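Local structure of CRISPR protein (Archaeoglobus fulgidus, 4MJK) at residues 63-72 and 253-264; 137-147 and 158-166. The protein probably serves as the Cas5 subunit of an archaeal type I-A Cascade, helping to hold the CRISPR RNA for defence against foreign nucleic acids. All blocks are in the same frame, centred on the assembly; numbering follows the deposited sequence.

Contact 1 (63-72 and 253-264); sequences GENLLAIGWK and YEAGGEVVIGRC
A curled antiparallel sheet brings its two outermost strands together here, with Leu67 and Ala68 of strand 66-72 against Gly262 and Arg263 of strand 258-263. The segment axes approach to 4.7 Å and run roughly antiparallel, at 145°. The direct pairing is brief. Arg263 N donates to Leu67 O (2.8 Å), and Gly262 CA adds a CA-H...O contact to the same oxygen. Further along, a water replaces the direct bond: it accepts from Ile69 N and donates to Ile261 O.

The Arg263 side chain strengthens the same end as its backbone bond. Its extended chain sets the guanidinium side-on to Leu66 O, which lies in the guanidinium plane. NE and NH2 of Arg263 both donate to Leu66 O, each at 2.9 Å. NH2 also bonds Glu206 O, which helps fix the rotation of the group. With an alanine here, Leu66 O would probably be left without its two side-chain donors, and Glu206 O would lose the guanidinium bond.

Tyr253 OH donates to Arg263 O (2.6 Å), at the edge of the ring. The Leu67 and Tyr253 side chains cross at about a right angle, with Leu67 CB 4.0 Å from Tyr253 CZ. Val260 has CG1 between its backbone N and carbonyl carbon (chi1 67°). That turns CG1 to Ala68 CB, while CG2 sits 3.6 Å from Gly70 N. A CB on Gly70 would strike this methyl, and one on Gly262 would hit Leu67 O and Ala68 CB. At the far end Lys72 NZ forms a salt bridge to Glu258 OE1 (3.2 Å); Asp177 also pairs with the lysine, and Tyr178 OH bonds the glutamate.

On its other side strand 66-73 pairs with strand 127-134, through a classic bulge in which Leu67 and Ala68 face Val133. Phe131 of that strand packs on Val260. Helix 33-46 covers Leu66 and Ile69, and strand 241-246 meets Ile261.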
loop_
_atom_site.group_PDB
_atom_site.type_symbol
_atom_site.label_atom_id
_atom_site.label_comp_id
_atom_site.label_asym_id
_atom_site.label_seq_id
_atom_site.Cartn_x
_atom_site.Cartn_y
_atom_site.Cartn_z
ATOM N N GLY A 63 -1.739 -8.242 28.128
ATOM C CA GLY A 63 -2.958 -9.002 27.955
ATOM C C GLY A 63 -3.634 -9.340 29.266
ATOM O O GLY A 63 -4.858 -9.431 29.335
ATOM N N GLU A 64 -2.843 -9.530 30.316
ATOM C CA GLU A 64 -3.408 -9.821 31.629
ATOM C C GLU A 64 -4.096 -8.593 32.223
ATOM O O GLU A 64 -5.065 -8.710 32.970
ATOM C CB GLU A 64 -2.323 -10.358 32.574
ATOM C CG GLU A 64 -1.856 -11.766 32.221
ATOM C CD GLU A 64 -0.551 -12.163 32.904
ATOM O OE1 GLU A 64 0.067 -11.312 33.584
ATOM O OE2 GLU A 64 -0.138 -13.333 32.748
ATOM N N ASN A 65 -3.602 -7.412 31.886
ATOM C CA ASN A 65 -4.193 -6.188 32.414
ATOM C C ASN A 65 -5.251 -5.572 31.491
ATOM O O ASN A 65 -5.902 -4.588 31.847
ATOM C CB ASN A 65 -3.102 -5.157 32.726
ATOM C CG ASN A 65 -2.208 -5.586 33.881
ATOM O OD1 ASN A 65 -0.992 -5.729 33.723
ATOM N ND2 ASN A 65 -2.813 -5.795 35.054
ATOM N N LEU A 66 -5.429 -6.158 30.316
ATOM C CA LEU A 66 -6.322 -5.574 29.316
ATOM C C LEU A 66 -7.786 -5.885 29.606
ATOM O O LEU A 66 -8.149 -7.034 29.781
ATOM C CB LEU A 66 -5.960 -6.081 27.918
ATOM C CG LEU A 66 -6.693 -5.445 26.724
ATOM C CD1 LEU A 66 -6.229 -4.013 26.468
ATOM C CD2 LEU A 66 -6.476 -6.292 25.473
ATOM N N LEU A 67 -8.624 -4.855 29.634
ATOM C CA LEU A 67 -10.061 -5.041 29.783
ATOM C C LEU A 67 -10.792 -4.925 28.444
ATOM O O LEU A 67 -11.818 -5.570 28.238
ATOM C CB LEU A 67 -10.622 -4.009 30.755
ATOM C CG LEU A 67 -10.082 -4.197 32.177
ATOM C CD1 LEU A 67 -10.676 -3.148 33.114
ATOM C CD2 LEU A 67 -10.350 -5.621 32.670
ATOM N N ALA A 68 -10.269 -4.085 27.551
ATOM C CA ALA A 68 -10.944 -3.840 26.278
ATOM C C ALA A 68 -9.968 -3.378 25.224
ATOM O O ALA A 68 -9.016 -2.665 25.526
ATOM C CB ALA A 68 -12.038 -2.793 26.462
ATOM N N ILE A 69 -10.215 -3.772 23.976
ATOM C CA ILE A 69 -9.505 -3.187 22.851
ATOM C C ILE A 69 -10.418 -3.178 21.650
ATOM O O ILE A 69 -10.876 -4.230 21.206
ATOM C CB ILE A 69 -8.191 -3.927 22.524
ATOM C CG1 ILE A 69 -7.543 -3.311 21.271
ATOM C CG2 ILE A 69 -8.435 -5.414 22.333
ATOM C CD1 ILE A 69 -6.108 -3.807 21.015
ATOM N N GLY A 70 -10.714 -1.979 21.162
ATOM C CA GLY A 70 -11.571 -1.785 20.000
ATOM C C GLY A 70 -10.954 -0.726 19.105
ATOM O O GLY A 70 -10.052 0.000 19.528
ATOM N N TRP A 71 -11.436 -0.624 17.871
ATOM C CA TRP A 71 -10.862 0.311 16.923
ATOM C C TRP A 71 -11.892 0.644 15.867
ATOM O O TRP A 71 -12.877 -0.079 15.697
ATOM C CB TRP A 71 -9.611 -0.285 16.256
ATOM C CG TRP A 71 -9.885 -1.601 15.571
ATOM C CD1 TRP A 71 -10.188 -1.797 14.249
ATOM C CD2 TRP A 71 -9.925 -2.895 16.186
ATOM N NE1 TRP A 71 -10.399 -3.138 14.007
ATOM C CE2 TRP A 71 -10.248 -3.828 15.187
ATOM C CE3 TRP A 71 -9.712 -3.349 17.496
ATOM C CZ2 TRP A 71 -10.346 -5.190 15.440
ATOM C CZ3 TRP A 71 -9.813 -4.711 17.749
ATOM C CH2 TRP A 71 -10.134 -5.612 16.726
ATOM N N LYS A 72 -11.661 1.759 15.177
ATOM C CA LYS A 72 -12.509 2.180 14.076
ATOM C C LYS A 72 -11.714 3.048 13.111
ATOM O O LYS A 72 -10.775 3.744 13.513
ATOM C CB LYS A 72 -13.732 2.951 14.586
ATOM C CG LYS A 72 -13.388 4.272 15.226
ATOM C CD LYS A 72 -14.595 4.906 15.896
ATOM C CE LYS A 72 -14.195 6.201 16.598
ATOM N NZ LYS A 72 -15.350 6.881 17.307
ATOM N N TYR A 253 -17.178 0.202 28.225
ATOM C CA TYR A 253 -16.359 1.215 28.881
ATOM C C TYR A 253 -16.496 2.516 28.124
ATOM O O TYR A 253 -16.344 2.549 26.903
ATOM C CB TYR A 253 -14.890 0.786 28.957
ATOM C CG TYR A 253 -14.691 -0.436 29.803
ATOM C CD1 TYR A 253 -14.441 -0.331 31.167
ATOM C CD2 TYR A 253 -14.788 -1.710 29.250
ATOM C CE1 TYR A 253 -14.276 -1.462 31.955
ATOM C CE2 TYR A 253 -14.613 -2.846 30.026
ATOM C CZ TYR A 253 -14.369 -2.712 31.380
ATOM O OH TYR A 253 -14.210 -3.837 32.155
ATOM N N GLU A 254 -16.810 3.584 28.848
ATOM C CA GLU A 254 -17.157 4.843 28.211
ATOM C C GLU A 254 -16.301 5.998 28.701
ATOM O O GLU A 254 -16.008 6.113 29.896
ATOM C CB GLU A 254 -18.653 5.163 28.405
ATOM C CG GLU A 254 -19.063 6.532 27.843
ATOM C CD GLU A 254 -20.577 6.728 27.777
ATOM O OE1 GLU A 254 -21.308 5.962 28.444
ATOM O OE2 GLU A 254 -21.033 7.648 27.055
ATOM N N ALA A 255 -15.886 6.837 27.757
ATOM C CA ALA A 255 -15.202 8.087 28.058
ATOM C C ALA A 255 -15.808 9.141 27.150
ATOM O O ALA A 255 -15.547 9.160 25.944
ATOM C CB ALA A 255 -13.703 7.961 27.800
ATOM N N GLY A 256 -16.631 10.014 27.718
ATOM C CA GLY A 256 -17.353 10.966 26.897
ATOM C C GLY A 256 -18.213 10.189 25.928
ATOM O O GLY A 256 -18.960 9.301 26.337
ATOM N N GLY A 257 -18.103 10.498 24.640
ATOM C CA GLY A 257 -18.897 9.799 23.644
ATOM C C GLY A 257 -18.306 8.477 23.168
ATOM O O GLY A 257 -18.971 7.722 22.467
ATOM N N GLU A 258 -17.063 8.192 23.541
ATOM C CA GLU A 258 -16.387 6.997 23.043
ATOM C C GLU A 258 -16.757 5.798 23.902
ATOM O O GLU A 258 -16.576 5.818 25.123
ATOM C CB GLU A 258 -14.873 7.179 23.063
ATOM C CG GLU A 258 -14.365 8.507 22.471
ATOM C CD GLU A 258 -14.652 8.650 20.979
ATOM O OE1 GLU A 258 -14.342 7.715 20.207
ATOM O OE2 GLU A 258 -15.186 9.707 20.574
ATOM N N VAL A 259 -17.267 4.754 23.262
ATOM C CA VAL A 259 -17.669 3.546 23.975
ATOM C C VAL A 259 -17.027 2.301 23.375
ATOM O O VAL A 259 -17.122 2.055 22.180
ATOM C CB VAL A 259 -19.198 3.359 23.960
ATOM C CG1 VAL A 259 -19.595 2.132 24.794
ATOM C CG2 VAL A 259 -19.896 4.610 24.483
ATOM N N VAL A 260 -16.358 1.512 24.202
ATOM C CA VAL A 260 -15.814 0.271 23.699
ATOM C C VAL A 260 -16.237 -0.897 24.595
ATOM O O VAL A 260 -16.319 -0.766 25.808
ATOM C CB VAL A 260 -14.285 0.339 23.569
ATOM C CG1 VAL A 260 -13.616 0.433 24.953
ATOM C CG2 VAL A 260 -13.781 -0.851 22.781
ATOM N N ILE A 261 -16.509 -2.036 23.981
ATOM C CA ILE A 261 -16.965 -3.208 24.721
ATOM C C ILE A 261 -15.780 -4.107 25.050
ATOM O O ILE A 261 -14.964 -4.406 24.183
ATOM C CB ILE A 261 -18.007 -3.997 23.905
ATOM C CG1 ILE A 261 -19.253 -3.147 23.672
ATOM C CG2 ILE A 261 -18.404 -5.300 24.621
ATOM C CD1 ILE A 261 -20.109 -3.662 22.536
ATOM N N GLY A 262 -15.681 -4.528 26.307
ATOM C CA GLY A 262 -14.621 -5.434 26.713
ATOM C C GLY A 262 -15.104 -6.408 27.776
ATOM O O GLY A 262 -16.303 -6.625 27.931
ATOM N N ARG A 263 -14.167 -7.000 28.506
ATOM C CA ARG A 263 -14.519 -7.979 29.520
ATOM C C ARG A 263 -14.631 -7.299 30.866
ATOM O O ARG A 263 -14.069 -6.224 31.079
ATOM C CB ARG A 263 -13.468 -9.095 29.591
ATOM C CG ARG A 263 -12.082 -8.626 29.994
ATOM C CD ARG A 263 -11.142 -9.797 30.247
ATOM N NE ARG A 263 -9.745 -9.380 30.306
ATOM C CZ ARG A 263 -8.730 -10.192 30.597
ATOM N NH1 ARG A 263 -8.953 -11.466 30.880
ATOM N NH2 ARG A 263 -7.489 -9.728 30.617
ATOM N N CYS A 264 -15.357 -7.923 31.783
ATOM C CA CYS A 264 -15.311 -7.461 33.162
ATOM C C CYS A 264 -13.977 -7.884 33.767
ATOM O O CYS A 264 -13.433 -7.184 34.616
ATOM C CB CYS A 264 -16.475 -8.022 33.979
ATOM S SG CYS A 264 -16.636 -9.797 33.908
HETATM O O HOH W 1 -12.521 -5.584 23.656
#

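Contact 2 (137-147 and 158-166); sequences EAVEEKILWKI and AVVDVKKVK
This is helix-to-sheet packing in the ferredoxin-like part of the fold, where Leu144 and Trp145 lie against Val159 and Val162. The short, weakly bonded helix 141-144 belongs to the crossover that leads from strand 127-134 to strand 157-170.

Val162 is central. Its CG2 stands over one face of the Trp145 indole, 3.5 Å from the centroid of the five-membered ring and 11° off the ring normal. Val162 CG1, anti to the backbone N (chi1 -179°), instead meets Leu144 CD1 at 3.7 Å and Glu141 CG. Val159 CG1 lies over the same indole face as Val162 CG2, near the rim. Its other methyl, CG2, packs on Leu144 O and on Ile147 CB (3.8 Å). No direct hydrogen bond joins the segments. A water does so instead, donating to Trp145 O and Ile147 O and accepting from Val159 N.

The far end is charged. Lys164 NZ lies 3.6 Å from Glu141 OE1 and 3.8 Å from Glu137 OE2, two long salt bridges. A second water links the amine to Glu137 OE2.

Between the two valines, Val160 and Asp161 form a classic bulge facing Asp7 of strand 2-10. Tyr4 of that strand touches Leu144 and Lys164. Helix 33-46 backs the crossover, with Ile44 against Val139 and Ile143, and Ala39 against Ile147.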
loop_
_atom_site.group_PDB
_atom_site.type_symbol
_atom_site.label_atom_id
_atom_site.label_comp_id
_atom_site.label_asym_id
_atom_site.label_seq_id
_atom_site.Cartn_x
_atom_site.Cartn_y
_atom_site.Cartn_z
ATOM N N GLU A 137 -2.841 1.609 35.092
ATOM C CA GLU A 137 -1.891 2.206 34.155
ATOM C C GLU A 137 -0.842 1.182 33.723
ATOM O O GLU A 137 0.112 0.911 34.451
ATOM C CB GLU A 137 -1.226 3.439 34.770
ATOM C CG GLU A 137 -2.180 4.612 34.968
ATOM C CD GLU A 137 -1.542 5.784 35.696
ATOM O OE1 GLU A 137 -1.845 5.978 36.897
ATOM O OE2 GLU A 137 -0.743 6.514 35.068
ATOM N N ALA A 138 -1.022 0.614 32.534
ATOM C CA ALA A 138 -0.156 -0.470 32.076
ATOM C C ALA A 138 0.963 -0.011 31.143
ATOM O O ALA A 138 1.878 -0.778 30.846
ATOM C CB ALA A 138 -0.981 -1.568 31.412
ATOM N N VAL A 139 0.893 1.228 30.672
ATOM C CA VAL A 139 1.933 1.722 29.777
ATOM C C VAL A 139 2.092 3.238 29.842
ATOM O O VAL A 139 1.106 3.980 29.854
ATOM C CB VAL A 139 1.676 1.282 28.317
ATOM C CG1 VAL A 139 0.293 1.718 27.866
ATOM C CG2 VAL A 139 2.757 1.831 27.392
ATOM N N GLU A 140 3.342 3.689 29.895
ATOM C CA GLU A 140 3.647 5.109 29.822
ATOM C C GLU A 140 3.021 5.704 28.567
ATOM O O GLU A 140 3.148 5.158 27.469
ATOM C CB GLU A 140 5.161 5.342 29.807
ATOM C CG GLU A 140 5.891 4.907 31.070
ATOM C CD GLU A 140 6.154 3.403 31.119
ATOM O OE1 GLU A 140 5.239 2.640 31.515
ATOM O OE2 GLU A 140 7.279 2.985 30.767
ATOM N N GLU A 141 2.345 6.833 28.733
ATOM C CA GLU A 141 1.708 7.505 27.613
ATOM C C GLU A 141 2.738 7.853 26.540
ATOM O O GLU A 141 2.474 7.724 25.344
ATOM C CB GLU A 141 0.990 8.759 28.108
ATOM C CG GLU A 141 0.052 9.379 27.107
ATOM C CD GLU A 141 -0.783 10.490 27.711
ATOM O OE1 GLU A 141 -0.781 10.627 28.957
ATOM O OE2 GLU A 141 -1.447 11.219 26.938
ATOM N N LYS A 142 3.923 8.282 26.968
ATOM C CA LYS A 142 4.970 8.642 26.025
ATOM C C LYS A 142 5.332 7.481 25.106
ATOM O O LYS A 142 5.662 7.691 23.943
ATOM C CB LYS A 142 6.224 9.147 26.754
ATOM C CG LYS A 142 7.147 8.056 27.273
ATOM C CD LYS A 142 8.314 8.646 28.067
ATOM C CE LYS A 142 9.054 7.585 28.883
ATOM N NZ LYS A 142 9.863 6.644 28.045
ATOM N N ILE A 143 5.287 6.262 25.636
ATOM C CA ILE A 143 5.676 5.080 24.867
ATOM C C ILE A 143 4.755 4.858 23.674
ATOM O O ILE A 143 5.201 4.458 22.596
ATOM C CB ILE A 143 5.668 3.788 25.725
ATOM C CG1 ILE A 143 6.579 3.935 26.949
ATOM C CG2 ILE A 143 6.098 2.591 24.882
ATOM C CD1 ILE A 143 7.972 4.423 26.618
ATOM N N LEU A 144 3.465 5.099 23.881
ATOM C CA LEU A 144 2.479 4.944 22.823
ATOM C C LEU A 144 2.865 5.783 21.611
ATOM O O LEU A 144 2.692 5.347 20.474
ATOM C CB LEU A 144 1.070 5.299 23.329
ATOM C CG LEU A 144 0.482 4.352 24.387
ATOM C CD1 LEU A 144 -0.840 4.874 24.954
ATOM C CD2 LEU A 144 0.299 2.947 23.820
ATOM N N TRP A 145 3.428 6.967 21.846
ATOM C CA TRP A 145 3.819 7.853 20.743
ATOM C C TRP A 145 4.917 7.261 19.858
ATOM O O TRP A 145 5.107 7.704 18.733
ATOM C CB TRP A 145 4.287 9.199 21.271
ATOM C CG TRP A 145 3.189 10.100 21.713
ATOM C CD1 TRP A 145 2.741 10.289 22.992
ATOM C CD2 TRP A 145 2.397 10.955 20.882
ATOM N NE1 TRP A 145 1.724 11.210 23.003
ATOM C CE2 TRP A 145 1.491 11.631 21.721
ATOM C CE3 TRP A 145 2.372 11.215 19.505
ATOM C CZ2 TRP A 145 0.571 12.558 21.232
ATOM C CZ3 TRP A 145 1.452 12.127 19.024
ATOM C CH2 TRP A 145 0.566 12.791 19.885
ATOM N N LYS A 146 5.617 6.251 20.377
ATOM C CA LYS A 146 6.808 5.691 19.740
ATOM C C LYS A 146 6.541 4.480 18.837
ATOM O O LYS A 146 7.471 3.777 18.410
ATOM C CB LYS A 146 7.835 5.323 20.807
ATOM C CG LYS A 146 8.419 6.527 21.567
ATOM C CD LYS A 146 9.515 6.052 22.525
ATOM C CE LYS A 146 10.221 7.207 23.220
ATOM N NZ LYS A 146 9.343 7.861 24.229
ATOM N N ILE A 147 5.271 4.228 18.554
ATOM C CA ILE A 147 4.910 3.117 17.686
ATOM C C ILE A 147 5.133 3.524 16.224
ATOM O O ILE A 147 4.532 4.501 15.763
ATOM C CB ILE A 147 3.455 2.716 17.918
ATOM C CG1 ILE A 147 3.294 2.121 19.326
ATOM C CG2 ILE A 147 2.986 1.722 16.843
ATOM C CD1 ILE A 147 1.840 1.922 19.746
ATOM N N ALA A 158 2.629 6.383 11.832
ATOM C CA ALA A 158 2.933 7.443 12.795
ATOM C C ALA A 158 1.736 7.655 13.730
ATOM O O ALA A 158 0.607 7.852 13.281
ATOM C CB ALA A 158 3.274 8.760 12.077
ATOM N N VAL A 159 1.985 7.630 15.029
ATOM C CA VAL A 159 0.949 7.989 15.987
ATOM C C VAL A 159 0.771 9.506 15.962
ATOM O O VAL A 159 1.746 10.246 16.140
ATOM C CB VAL A 159 1.318 7.535 17.413
ATOM C CG1 VAL A 159 0.243 7.982 18.406
ATOM C CG2 VAL A 159 1.509 6.003 17.460
ATOM N N VAL A 160 -0.458 9.970 15.750
ATOM C CA VAL A 160 -0.707 11.405 15.622
ATOM C C VAL A 160 -1.480 11.998 16.793
ATOM O O VAL A 160 -1.607 13.205 16.893
ATOM C CB VAL A 160 -1.402 11.789 14.282
ATOM C CG1 VAL A 160 -0.500 11.444 13.079
ATOM C CG2 VAL A 160 -2.786 11.137 14.162
ATOM N N ASP A 161 -2.006 11.155 17.672
ATOM C CA ASP A 161 -2.576 11.655 18.925
ATOM C C ASP A 161 -2.732 10.508 19.895
ATOM O O ASP A 161 -3.014 9.368 19.489
ATOM C CB ASP A 161 -3.922 12.355 18.705
ATOM C CG ASP A 161 -4.248 13.389 19.796
ATOM O OD1 ASP A 161 -3.425 13.631 20.708
ATOM O OD2 ASP A 161 -5.336 13.991 19.716
ATOM N N VAL A 162 -2.496 10.814 21.169
ATOM C CA VAL A 162 -2.707 9.889 22.258
ATOM C C VAL A 162 -3.423 10.657 23.354
ATOM O O VAL A 162 -3.050 11.790 23.673
ATOM C CB VAL A 162 -1.384 9.359 22.849
ATOM C CG1 VAL A 162 -1.669 8.358 23.971
ATOM C CG2 VAL A 162 -0.485 8.731 21.763
ATOM N N LYS A 163 -4.453 10.050 23.929
ATOM C CA LYS A 163 -5.150 10.661 25.052
ATOM C C LYS A 163 -5.420 9.608 26.117
ATOM O O LYS A 163 -6.004 8.549 25.834
ATOM C CB LYS A 163 -6.447 11.311 24.566
ATOM C CG LYS A 163 -7.171 12.172 25.585
ATOM C CD LYS A 163 -8.473 12.716 24.989
ATOM C CE LYS A 163 -9.346 13.399 26.048
ATOM N NZ LYS A 163 -8.673 14.569 26.690
ATOM N N LYS A 164 -4.961 9.883 27.333
ATOM C CA LYS A 164 -5.278 9.045 28.481
ATOM C C LYS A 164 -6.592 9.552 29.076
ATOM O O LYS A 164 -6.755 10.755 29.309
ATOM C CB LYS A 164 -4.149 9.106 29.511
ATOM C CG LYS A 164 -4.203 8.039 30.590
ATOM C CD LYS A 164 -3.018 8.166 31.549
ATOM C CE LYS A 164 -1.694 7.973 30.808
ATOM N NZ LYS A 164 -0.473 8.223 31.647
ATOM N N VAL A 165 -7.544 8.650 29.287
ATOM C CA VAL A 165 -8.874 9.054 29.743
ATOM C C VAL A 165 -9.359 8.211 30.912
ATOM O O VAL A 165 -8.998 7.043 31.041
ATOM C CB VAL A 165 -9.926 8.949 28.617
ATOM C CG1 VAL A 165 -9.657 9.977 27.525
ATOM C CG2 VAL A 165 -9.956 7.529 28.047
ATOM N N LYS A 166 -10.170 8.816 31.776
ATOM C CA LYS A 166 -10.867 8.057 32.800
ATOM C C LYS A 166 -12.074 7.411 32.123
ATOM O O LYS A 166 -12.717 8.032 31.285
ATOM C CB LYS A 166 -11.293 8.979 33.948
ATOM C CG LYS A 166 -10.183 9.916 34.408
ATOM C CD LYS A 166 -10.603 10.804 35.581
ATOM C CE LYS A 166 -10.271 10.153 36.913
ATOM N NZ LYS A 166 -8.824 9.775 37.004
HETATM O O HOH W 2 -0.146 5.676 32.667
HETATM O O HOH W 3 4.670 7.157 16.126
#

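How the contacts relate
From the N terminus, strand 2-10 and helix 33-46 come first, then segment 63-72. The chain continues through strand 127-134 into segment 137-147. Contact 2 closes a short loop when strand 157-170 follows, so it is nested inside the much longer loop that contact 1 closes with 253-264. Both contacts reach one six-stranded antiparallel sheet. Contact 2 lays a crossover on strand 157-170, and contact 1 joins the sheet's outermost strands. Strand 250-255 neighbours strand 157-170, and there the contacts touch: Ala255 CB packs 3.6 Å from Lys166 O. Their centres are about 15 Å apart.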